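Local coordinates for protein putative acyl-CoA thioester hydrolase YbhC (Escherichia coli K-12, PDB 3GRH) that is a putative thioesterase of the outer membrane, built on the pectinesterase fold, that neither binds pectin nor shows pectinesterase activity, at residues Ser147-Gly151 and Asn222-Val226; Leu243-Asn247 and Val298-Thr302; Val279-Arg285 and Arg340-Asp345; Thr348-Val352 and Tyr401-Trp405. All blocks are in the same frame, centred on the assembly; numbering follows the deposited sequence.

Interaction 1: Ser147-Gly151 and Asn222-Val226; sequences SLDGG and NHPAV
Asp149 and His223 meet through one oxygen and one ring nitrogen: His223 ND1 donates to Asp149 OD2 at 2.9 Å. The nitrogen reaches the syn lone pair of OD2, on the side of the other carboxylate oxygen, but the bond is bent, 142° at the hydrogen, since OD2 lies off the ring plane; the carboxylate also stands steeply to the imidazole, 74° between planes. With CG of Asp149 anti to the backbone N (chi1 -174°), the carboxylate reaches across to 222-226 while its second oxygen turns back on 147-151. Asp149 OD1 accepts from Gly151 N at 2.9 Å, closing an Asx turn; aspartate suits this place because its short side chain can fold back on the backbone two residues on.

The close-packed side lies along the backbones. Gly150 N donates to Pro224 O at 2.8 Å, almost straight and in the carbonyl plane, and beside it Ala225 CB rests 3.2 Å from Leu148 O. Gly150 fits here because it brings no side chain against the proline ring. The other side is wetter: a water bridges Asp149 OD1 and Asn222 O, donating to both.

Both segments are loops of the right-handed parallel beta-helix of the pectinesterase family, one following strand 142-146 and the other preceding strand 228-230. Beyond the contact, His223 NE2 bonds to Asp219 OD1, which places the imidazole between two carboxylates. Such surroundings would probably favour a protonated ring, and the pairing would then carry an ionic component as well as joining two loops of the beta-helix.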
loop_
_atom_site.group_PDB
_atom_site.type_symbol
_atom_site.label_atom_id
_atom_site.label_comp_id
_atom_site.label_asym_id
_atom_site.label_seq_id
_atom_site.Cartn_x
_atom_site.Cartn_y
_atom_site.Cartn_z
ATOM N N SER A 147 11.722 -1.045 14.312
ATOM C CA SER A 147 12.392 0.036 13.584
ATOM C C SER A 147 13.372 -0.566 12.628
ATOM O O SER A 147 14.336 -1.194 13.037
ATOM C CB SER A 147 13.144 0.964 14.525
ATOM O OG SER A 147 12.252 1.617 15.395
ATOM N N LEU A 148 13.156 -0.396 11.325
ATOM C CA LEU A 148 14.075 -0.870 10.319
ATOM C C LEU A 148 14.220 0.159 9.211
ATOM O O LEU A 148 13.244 0.747 8.757
ATOM C CB LEU A 148 13.587 -2.118 9.667
ATOM C CG LEU A 148 13.413 -3.344 10.522
ATOM C CD1 LEU A 148 12.713 -4.437 9.648
ATOM C CD2 LEU A 148 14.743 -3.828 11.198
ATOM N N ASP A 149 15.429 0.431 8.833
ATOM C CA ASP A 149 15.756 1.463 7.829
ATOM C C ASP A 149 16.479 0.792 6.667
ATOM O O ASP A 149 17.414 0.063 6.878
ATOM C CB ASP A 149 16.666 2.482 8.478
ATOM C CG ASP A 149 17.004 3.736 7.610
ATOM O OD1 ASP A 149 16.987 3.768 6.353
ATOM O OD2 ASP A 149 17.362 4.796 8.243
ATOM N N GLY A 150 16.058 1.069 5.452
ATOM C CA GLY A 150 16.739 0.532 4.262
ATOM C C GLY A 150 18.201 0.869 4.201
ATOM O O GLY A 150 18.930 0.140 3.622
ATOM N N GLY A 151 18.625 1.935 4.862
ATOM C CA GLY A 151 20.000 2.278 4.892
ATOM C C GLY A 151 20.869 1.520 5.861
ATOM O O GLY A 151 22.109 1.734 5.876
ATOM N N ASN A 222 16.805 10.373 2.739
ATOM C CA ASN A 222 16.279 9.074 2.331
ATOM C C ASN A 222 16.420 8.047 3.437
ATOM O O ASN A 222 17.547 7.666 3.830
ATOM C CB ASN A 222 17.016 8.630 1.058
ATOM C CG ASN A 222 16.483 7.315 0.493
ATOM O OD1 ASN A 222 15.302 7.179 0.244
ATOM N ND2 ASN A 222 17.394 6.344 0.262
ATOM N N HIS A 223 15.273 7.584 3.957
ATOM C CA HIS A 223 15.195 6.606 4.997
ATOM C C HIS A 223 14.009 5.706 4.809
ATOM O O HIS A 223 13.056 5.829 5.554
ATOM C CB HIS A 223 15.081 7.322 6.337
ATOM C CG HIS A 223 16.330 8.057 6.707
ATOM N ND1 HIS A 223 17.489 7.399 7.031
ATOM C CD2 HIS A 223 16.590 9.379 6.818
ATOM C CE1 HIS A 223 18.434 8.300 7.308
ATOM N NE2 HIS A 223 17.911 9.512 7.178
ATOM N N PRO A 224 14.074 4.825 3.812
ATOM C CA PRO A 224 12.942 3.919 3.550
ATOM C C PRO A 224 12.706 3.073 4.781
ATOM O O PRO A 224 13.606 2.431 5.304
ATOM C CB PRO A 224 13.426 3.086 2.376
ATOM C CG PRO A 224 14.622 3.789 1.886
ATOM C CD PRO A 224 15.237 4.508 2.970
ATOM N N ALA A 225 11.472 2.986 5.229
ATOM C CA ALA A 225 11.161 2.217 6.367
ATOM C C ALA A 225 9.708 1.716 6.261
ATOM O O ALA A 225 8.756 2.288 6.852
ATOM C CB ALA A 225 11.376 3.058 7.577
ATOM N N VAL A 226 9.590 0.589 5.582
ATOM C CA VAL A 226 8.284 0.046 5.284
ATOM C C VAL A 226 7.634 -0.520 6.518
ATOM O O VAL A 226 8.265 -1.245 7.298
ATOM C CB VAL A 226 8.415 -1.049 4.167
ATOM C CG1 VAL A 226 7.045 -1.669 3.894
ATOM C CG2 VAL A 226 9.049 -0.486 2.906
HETATM O O HOH W 1 18.803 5.386 4.697
#

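Interaction 2: Leu243-Asn247 and Val298-Thr302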
loop_
_atom_site.group_PDB
_atom_site.type_symbol
_atom_site.label_atom_id
_atom_site.label_comp_id
_atom_site.label_asym_id
_atom_site.label_seq_id
_atom_site.Cartn_x
_atom_site.Cartn_y
_atom_site.Cartn_z
ATOM N N LEU A 243 1.312 2.784 9.800
ATOM C CA LEU A 243 1.960 3.985 10.294
ATOM C C LEU A 243 3.419 3.973 9.950
ATOM O O LEU A 243 4.160 3.020 10.243
ATOM C CB LEU A 243 1.788 4.141 11.806
ATOM C CG LEU A 243 0.352 4.162 12.253
ATOM C CD1 LEU A 243 0.277 4.269 13.753
ATOM C CD2 LEU A 243 -0.497 5.202 11.621
ATOM N N GLY A 244 3.869 5.054 9.305
ATOM C CA GLY A 244 5.257 5.226 8.980
ATOM C C GLY A 244 5.572 6.651 8.611
ATOM O O GLY A 244 4.869 7.581 9.037
ATOM N N ARG A 245 6.661 6.765 7.858
ATOM C CA ARG A 245 7.140 8.066 7.349
ATOM C C ARG A 245 7.435 7.835 5.877
ATOM O O ARG A 245 6.534 7.945 5.068
ATOM C CB ARG A 245 8.285 8.606 8.102
ATOM C CG ARG A 245 7.992 8.913 9.532
ATOM C CD ARG A 245 7.141 10.060 9.728
ATOM N NE ARG A 245 6.930 10.278 11.178
ATOM C CZ ARG A 245 5.828 9.943 11.848
ATOM N NH1 ARG A 245 4.794 9.369 11.264
ATOM N NH2 ARG A 245 5.726 10.249 13.167
ATOM N N GLN A 246 8.639 7.375 5.522
ATOM C CA GLN A 246 8.938 7.100 4.094
ATOM C C GLN A 246 8.657 5.670 3.728
ATOM O O GLN A 246 9.116 4.776 4.360
ATOM C CB GLN A 246 10.393 7.474 3.774
ATOM C CG GLN A 246 10.746 7.453 2.363
ATOM C CD GLN A 246 12.180 7.660 2.089
ATOM O OE1 GLN A 246 12.805 8.457 2.753
ATOM N NE2 GLN A 246 12.749 6.880 1.131
ATOM N N ASN A 247 7.842 5.481 2.696
ATOM C CA ASN A 247 7.482 4.181 2.127
ATOM C C ASN A 247 6.686 3.325 3.125
ATOM O O ASN A 247 6.864 2.089 3.159
ATOM C CB ASN A 247 8.716 3.401 1.685
ATOM C CG ASN A 247 9.488 4.052 0.572
ATOM O OD1 ASN A 247 10.677 4.395 0.765
ATOM N ND2 ASN A 247 8.860 4.231 -0.589
ATOM N N VAL A 298 2.308 13.630 7.390
ATOM C CA VAL A 298 2.870 14.223 8.619
ATOM C C VAL A 298 4.098 15.015 8.251
ATOM O O VAL A 298 4.767 14.691 7.268
ATOM C CB VAL A 298 3.151 13.198 9.710
ATOM C CG1 VAL A 298 1.847 12.526 10.135
ATOM C CG2 VAL A 298 4.135 12.117 9.233
ATOM N N ASN A 299 4.404 16.062 9.012
ATOM C CA ASN A 299 5.588 16.859 8.702
ATOM C C ASN A 299 6.575 16.936 9.879
ATOM O O ASN A 299 7.397 17.856 9.941
ATOM C CB ASN A 299 5.214 18.264 8.221
ATOM C CG ASN A 299 4.639 19.102 9.299
ATOM O OD1 ASN A 299 4.187 18.597 10.339
ATOM N ND2 ASN A 299 4.575 20.413 9.050
ATOM N N SER A 300 6.572 15.901 10.721
ATOM C CA SER A 300 7.455 15.841 11.886
ATOM C C SER A 300 8.893 15.427 11.525
ATOM O O SER A 300 9.881 15.775 12.252
ATOM C CB SER A 300 6.883 14.902 12.938
ATOM O OG SER A 300 6.319 13.769 12.340
ATOM N N ARG A 301 9.053 14.690 10.437
ATOM C CA ARG A 301 10.385 14.247 10.043
ATOM C C ARG A 301 10.936 15.158 8.945
ATOM O O ARG A 301 12.116 15.531 8.946
ATOM C CB ARG A 301 10.377 12.787 9.555
ATOM C CG ARG A 301 11.726 12.248 9.235
ATOM C CD ARG A 301 11.592 10.936 8.558
ATOM N NE ARG A 301 10.982 11.019 7.219
ATOM C CZ ARG A 301 11.659 10.988 6.080
ATOM N NH1 ARG A 301 12.997 10.948 6.100
ATOM N NH2 ARG A 301 11.027 11.010 4.918
ATOM N N THR A 302 10.072 15.515 8.003
ATOM C CA THR A 302 10.448 16.394 6.890
ATOM C C THR A 302 9.371 17.412 6.654
ATOM O O THR A 302 8.165 17.117 6.752
ATOM C CB THR A 302 10.829 15.635 5.588
ATOM O OG1 THR A 302 11.127 16.580 4.536
ATOM C CG2 THR A 302 9.765 14.730 5.117
HETATM O O HOH W 2 12.725 11.174 2.475
#
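Gln246 OE1 is gripped by two partners, His223 N and a water 2.7 Å away that also accepts from Arg301 NH2, whose guanidinium it meets at the edge. The water bridges two loops of the parallel beta-helix, one following strand 240-243 and the other strand 294-297. Gln246 NE2 donates to Asn222 OD1, so both ends of the amide are used and its rotation is fixed. The extended chain of Arg301 bends at chi3 (67°), which brings NE to 3.7 Å from Arg245 CB and NH2 to 3.8 Å from Gln246 CB.

The two arginines stay apart at their charged ends, with 5.7 Å from Arg245 NE to Arg301 NE, and each has acidic partners of its own: Arg245 pairs with Asp216 and Glu276, Arg301 with Asp278. Arginine suits both places because its aliphatic stem can pack while its head finds carboxylates. A bend at chi2 (-71°) carries the Arg245 guanidinium back over its own backbone, where NH1 donates to Gly244 O at 2.9 Å. Val298 crosses this chain at about a right angle and lays its methyl CG2 over one guanidinium face, 3.5 Å from Arg245 NH1.

Interaction 3: Val279-Arg285 and Arg340-Asp345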
loop_
_atom_site.group_PDB
_atom_site.type_symbol
_atom_site.label_atom_id
_atom_site.label_comp_id
_atom_site.label_asym_id
_atom_site.label_seq_id
_atom_site.Cartn_x
_atom_site.Cartn_y
_atom_site.Cartn_z
ATOM N N VAL A 279 6.917 10.749 2.658
ATOM C CA VAL A 279 7.463 10.576 1.304
ATOM C C VAL A 279 7.124 9.187 0.792
ATOM O O VAL A 279 7.477 8.173 1.344
ATOM C CB VAL A 279 8.966 10.753 1.354
ATOM C CG1 VAL A 279 9.643 10.393 0.015
ATOM C CG2 VAL A 279 9.276 12.196 1.748
ATOM N N ASP A 280 6.389 9.150 -0.306
ATOM C CA ASP A 280 5.991 7.921 -0.979
ATOM C C ASP A 280 5.290 6.993 -0.029
ATOM O O ASP A 280 5.716 5.836 0.137
ATOM C CB ASP A 280 7.219 7.314 -1.663
ATOM C CG ASP A 280 7.877 8.240 -2.680
ATOM O OD1 ASP A 280 7.270 9.192 -3.198
ATOM O OD2 ASP A 280 9.093 7.985 -3.034
ATOM N N ILE A 281 4.174 7.459 0.518
ATOM C CA ILE A 281 3.487 6.766 1.561
ATOM C C ILE A 281 2.980 5.418 1.048
ATOM O O ILE A 281 3.000 4.449 1.770
ATOM C CB ILE A 281 2.383 7.625 2.095
ATOM C CG1 ILE A 281 2.894 9.000 2.570
ATOM C CG2 ILE A 281 1.619 6.901 3.201
ATOM C CD1 ILE A 281 1.733 9.881 2.951
ATOM N N VAL A 282 2.442 5.383 -0.153
ATOM C CA VAL A 282 1.943 4.129 -0.788
ATOM C C VAL A 282 2.735 3.955 -2.087
ATOM O O VAL A 282 2.701 4.798 -2.924
ATOM C CB VAL A 282 0.451 4.210 -1.124
ATOM C CG1 VAL A 282 0.089 3.005 -1.958
ATOM C CG2 VAL A 282 -0.343 4.337 0.193
ATOM N N SER A 283 3.557 2.923 -2.146
ATOM C CA SER A 283 4.477 2.702 -3.230
ATOM C C SER A 283 4.365 1.327 -3.806
ATOM O O SER A 283 3.974 0.385 -3.101
ATOM C CB SER A 283 5.910 2.798 -2.629
ATOM O OG SER A 283 6.259 4.070 -2.086
ATOM N N GLY A 284 4.712 1.181 -5.073
ATOM C CA GLY A 284 4.994 -0.102 -5.618
ATOM C C GLY A 284 4.236 -0.544 -6.791
ATOM O O GLY A 284 3.572 0.253 -7.499
ATOM N N ARG A 285 4.310 -1.856 -7.024
ATOM C CA ARG A 285 3.776 -2.467 -8.257
ATOM C C ARG A 285 2.691 -3.453 -7.879
ATOM O O ARG A 285 2.948 -4.380 -7.166
ATOM C CB ARG A 285 4.897 -3.216 -8.964
ATOM C CG ARG A 285 4.546 -3.757 -10.347
ATOM C CD ARG A 285 5.755 -4.111 -11.157
ATOM N NE ARG A 285 6.488 -2.963 -11.554
ATOM C CZ ARG A 285 7.719 -3.031 -12.062
ATOM N NH1 ARG A 285 8.343 -4.198 -12.256
ATOM N NH2 ARG A 285 8.297 -1.928 -12.414
ATOM N N ARG A 340 3.950 10.862 -7.227
ATOM C CA ARG A 340 5.022 10.934 -8.260
ATOM C C ARG A 340 5.262 9.518 -8.707
ATOM O O ARG A 340 4.969 8.544 -8.027
ATOM C CB ARG A 340 6.319 11.536 -7.775
ATOM C CG ARG A 340 6.890 10.838 -6.589
ATOM C CD ARG A 340 8.126 11.546 -6.115
ATOM N NE ARG A 340 8.757 10.883 -4.981
ATOM C CZ ARG A 340 9.917 11.261 -4.450
ATOM N NH1 ARG A 340 10.602 12.309 -4.922
ATOM N NH2 ARG A 340 10.424 10.579 -3.439
ATOM N N SER A 341 5.710 9.357 -9.938
ATOM C CA SER A 341 5.938 8.007 -10.410
ATOM C C SER A 341 7.244 7.456 -9.863
ATOM O O SER A 341 8.222 8.190 -9.725
ATOM C CB SER A 341 5.961 8.017 -11.963
ATOM O OG SER A 341 6.234 6.709 -12.516
ATOM N N LEU A 342 7.244 6.170 -9.513
ATOM C CA LEU A 342 8.425 5.489 -8.976
ATOM C C LEU A 342 9.066 4.754 -10.145
ATOM O O LEU A 342 8.716 3.616 -10.446
ATOM C CB LEU A 342 8.006 4.513 -7.847
ATOM C CG LEU A 342 9.030 3.656 -7.146
ATOM C CD1 LEU A 342 10.115 4.521 -6.572
ATOM C CD2 LEU A 342 8.362 2.867 -6.036
ATOM N N ASP A 343 9.990 5.459 -10.825
ATOM C CA ASP A 343 10.537 4.999 -12.098
ATOM C C ASP A 343 11.736 4.063 -11.850
ATOM O O ASP A 343 12.889 4.387 -12.072
ATOM C CB ASP A 343 10.931 6.175 -12.952
ATOM C CG ASP A 343 9.784 6.841 -13.645
ATOM O OD1 ASP A 343 8.598 6.437 -13.481
ATOM O OD2 ASP A 343 10.125 7.809 -14.378
ATOM N N VAL A 344 11.420 2.870 -11.392
ATOM C CA VAL A 344 12.403 1.887 -10.944
ATOM C C VAL A 344 13.171 1.237 -12.086
ATOM O O VAL A 344 14.339 0.757 -11.920
ATOM C CB VAL A 344 11.748 0.808 -10.073
ATOM C CG1 VAL A 344 11.492 1.333 -8.674
ATOM C CG2 VAL A 344 10.472 0.246 -10.686
ATOM N N ASP A 345 12.559 1.244 -13.264
ATOM C CA ASP A 345 13.114 0.663 -14.444
ATOM C C ASP A 345 12.523 1.345 -15.691
ATOM O O ASP A 345 11.573 2.111 -15.587
ATOM C CB ASP A 345 12.901 -0.881 -14.400
ATOM C CG ASP A 345 11.433 -1.287 -14.349
ATOM O OD1 ASP A 345 10.648 -0.560 -14.973
ATOM O OD2 ASP A 345 11.062 -2.319 -13.706
HETATM O O HOH W 3 10.746 -5.165 -13.815
#
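Arg340 opens the second segment by gripping Asp280 side-on, in a corner of the right-handed parallel beta-helix that characterises the pectinesterase family. NE donates to Asp280 OD1 and NH2 to Asp280 OD2, both at 2.9 Å, forming a two-bond salt bridge. The grip is twisted, with carboxylate and guanidinium 48° apart: NE uses the syn lone pair of OD1, whereas NH2 meets OD2 from above the carboxylate plane. An extended chain from CG to NE gives Arg340 the length to arrive there. Asp280 is the predicted nucleophile, and Arg340 probably binds substrate, as in related enzymes; the bridge fixes how their two heads face each other. Val279 CG1 approaches Arg340 NH2 to 3.5 Å, and Tyr307 adds a cation-pi contact.

Next to meet the first segment is Leu342, whose CD2 lies against Gly284 N and Ser283 CB, an apolar filling between the two charged pairs. Glycine suits position 284, where the backbone angles would jam a side chain against the preceding carbonyl. Ser283 OG bonds to Asp280 O, tying Ser283 back to the corner at Asp280. At Asp343 the chain makes an inverse gamma turn, and Val344 then sets CG2 at 3.5 Å from Arg285 NH2.

Asp345 completes the walk with the second salt bridge. Arg285, bent at chi3 (-69°), presents an edge to this carboxylate while its NE is held by Ala312 O; Asp345 OD1 is bonded to Thr348. A water accepts from Arg285 NH1 and donates to Asp345 OD2, which also takes a nearly straight bond from Arg285 NH2 at 3.1 Å.

Interaction 4: Thr348-Val352 and Tyr401-Trp405; sequences TNGQV and YNRMW
Arg403 lies with its guanidinium edge against the backbone of Asn349, and both NE and NH2 donate to the single acceptor Asn349 O, NH2 at 2.8 Å and NE at 3.0 Å. The oxygen sits almost exactly in the guanidinium plane. A bend at chi3 (-67°) turns the head of Arg403 into this position, where Gln351 CB lies over one face, toward its rim. Its amide plane only 21° from the guanidinium, Asn349 runs obliquely past the arginine and sends ND2 to Tyr401 O at 3.0 Å, nearly straight; its OD1 is taken by Arg377.

Farther along, strands 351-355 and 403-407 pair in parallel, neighbours in a sheet of the beta-helix. Val352 N donates to Arg403 O, and Trp405 N to Val352 O at 2.9 Å. On the face away from Arg403, Val352 CG1 packs on Met404 CG at 3.7 Å, an apolar pair suited to the interior beside Trp369. Gln351 NE2 comes to the edge of the indole of Trp405, while its OE1 bonds to Gly320. A water accepts from Arg403 N and lies 2.7 Å from Gly350 O, bridging the two backbones. Arginine thus works as a multiple donor to backbone carbonyls, Ile317 O included, and its buried charge is probably offset by the dipoles of these carbonyls.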
loop_
_atom_site.group_PDB
_atom_site.type_symbol
_atom_site.label_atom_id
_atom_site.label_comp_id
_atom_site.label_asym_id
_atom_site.label_seq_id
_atom_site.Cartn_x
_atom_site.Cartn_y
_atom_site.Cartn_z
ATOM N N THR A 348 8.533 1.411 -16.674
ATOM C CA THR A 348 7.579 1.792 -15.619
ATOM C C THR A 348 6.953 3.147 -15.987
ATOM O O THR A 348 7.656 4.026 -16.477
ATOM C CB THR A 348 8.289 1.950 -14.248
ATOM O OG1 THR A 348 8.753 0.642 -13.846
ATOM C CG2 THR A 348 7.374 2.540 -13.204
ATOM N N ASN A 349 5.664 3.289 -15.702
ATOM C CA ASN A 349 4.967 4.584 -15.837
ATOM C C ASN A 349 3.823 4.550 -14.840
ATOM O O ASN A 349 2.749 4.063 -15.120
ATOM C CB ASN A 349 4.461 4.774 -17.263
ATOM C CG ASN A 349 3.962 6.138 -17.493
ATOM O OD1 ASN A 349 4.305 7.062 -16.745
ATOM N ND2 ASN A 349 3.286 6.330 -18.620
ATOM N N GLY A 350 4.083 4.933 -13.584
ATOM C CA GLY A 350 3.124 4.644 -12.567
ATOM C C GLY A 350 1.719 5.156 -12.800
ATOM O O GLY A 350 1.510 6.296 -13.204
ATOM N N GLN A 351 0.728 4.370 -12.428
ATOM C CA GLN A 351 -0.611 4.696 -12.669
ATOM C C GLN A 351 -1.440 4.859 -11.372
ATOM O O GLN A 351 -1.363 4.023 -10.469
ATOM C CB GLN A 351 -1.231 3.588 -13.482
ATOM C CG GLN A 351 -2.527 4.016 -14.147
ATOM C CD GLN A 351 -3.806 3.792 -13.455
ATOM O OE1 GLN A 351 -3.904 3.076 -12.466
ATOM N NE2 GLN A 351 -4.851 4.412 -13.981
ATOM N N VAL A 352 -2.163 5.958 -11.290
ATOM C CA VAL A 352 -3.036 6.221 -10.133
ATOM C C VAL A 352 -4.169 7.056 -10.522
ATOM O O VAL A 352 -4.028 7.990 -11.314
ATOM C CB VAL A 352 -2.303 6.801 -8.963
ATOM C CG1 VAL A 352 -1.576 7.964 -9.332
ATOM C CG2 VAL A 352 -3.279 7.111 -7.790
ATOM N N TYR A 401 3.489 10.576 -21.528
ATOM C CA TYR A 401 2.932 11.323 -20.426
ATOM C C TYR A 401 2.807 10.458 -19.189
ATOM O O TYR A 401 2.813 9.225 -19.260
ATOM C CB TYR A 401 1.537 11.830 -20.818
ATOM C CG TYR A 401 1.614 12.761 -21.973
ATOM C CD1 TYR A 401 1.861 14.113 -21.785
ATOM C CD2 TYR A 401 1.368 12.307 -23.213
ATOM C CE1 TYR A 401 1.889 14.969 -22.800
ATOM C CE2 TYR A 401 1.448 13.169 -24.287
ATOM C CZ TYR A 401 1.712 14.482 -24.072
ATOM O OH TYR A 401 1.792 15.357 -25.140
ATOM N N ASN A 402 2.556 11.103 -18.046
ATOM C CA ASN A 402 2.279 10.351 -16.848
ATOM C C ASN A 402 0.839 9.837 -16.875
ATOM O O ASN A 402 0.054 10.215 -17.713
ATOM C CB ASN A 402 2.557 11.250 -15.646
ATOM C CG ASN A 402 4.013 11.345 -15.312
ATOM O OD1 ASN A 402 4.624 10.447 -14.654
ATOM N ND2 ASN A 402 4.638 12.389 -15.781
ATOM N N ARG A 403 0.526 8.974 -15.942
ATOM C CA ARG A 403 -0.750 8.289 -15.812
ATOM C C ARG A 403 -1.301 8.461 -14.410
ATOM O O ARG A 403 -1.819 7.550 -13.790
ATOM C CB ARG A 403 -0.548 6.802 -16.115
ATOM C CG ARG A 403 -0.088 6.515 -17.481
ATOM C CD ARG A 403 -0.334 5.081 -17.891
ATOM N NE ARG A 403 0.497 4.163 -17.094
ATOM C CZ ARG A 403 0.428 2.857 -17.127
ATOM N NH1 ARG A 403 -0.492 2.316 -17.862
ATOM N NH2 ARG A 403 1.248 2.122 -16.410
ATOM N N MET A 404 -1.289 9.708 -13.970
ATOM C CA MET A 404 -1.819 10.136 -12.674
ATOM C C MET A 404 -2.993 11.099 -12.909
ATOM O O MET A 404 -2.864 12.188 -13.497
ATOM C CB MET A 404 -0.614 10.691 -11.863
ATOM C CG MET A 404 0.418 9.661 -11.881
ATOM S SD MET A 404 2.021 10.185 -11.779
ATOM C CE MET A 404 1.989 9.851 -10.106
ATOM N N TRP A 405 -4.155 10.653 -12.457
ATOM C CA TRP A 405 -5.430 11.268 -12.800
ATOM C C TRP A 405 -6.390 11.475 -11.638
ATOM O O TRP A 405 -6.270 10.777 -10.641
ATOM C CB TRP A 405 -6.207 10.372 -13.755
ATOM C CG TRP A 405 -5.434 9.740 -14.873
ATOM C CD1 TRP A 405 -4.924 8.532 -14.851
ATOM C CD2 TRP A 405 -5.082 10.310 -16.160
ATOM N NE1 TRP A 405 -4.300 8.243 -16.069
ATOM C CE2 TRP A 405 -4.335 9.344 -16.856
ATOM C CE3 TRP A 405 -5.295 11.537 -16.769
ATOM C CZ2 TRP A 405 -3.853 9.561 -18.151
ATOM C CZ3 TRP A 405 -4.806 11.748 -18.049
ATOM C CH2 TRP A 405 -4.127 10.796 -18.732
HETATM O O HOH W 4 2.980 8.154 -14.493
HETATM O O HOH W 5 -3.916 5.552 -17.110
#

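All four contacts join turns of one parallel beta-helix, but by different means. Interactions 1, 2 and 4 are buried and interaction 3 partly so; none is a plain surface contact. Interactions 1 and 2 join loops and touch through Gln246, which bonds to Asn222 and His223. Interaction 2 meets interaction 3 where Asn247 bonds to Ser283 and Val279, near the predicted nucleophile. Interaction 4 alone pairs strands directly, and Ser341 with Gly350 ties it to interaction 3. Chemistry follows place: a histidine-carboxylate bond in 1, arginine packing and bridging water in 2, salt bridges in 3, and backbone carbonyls with apolar packing in 4.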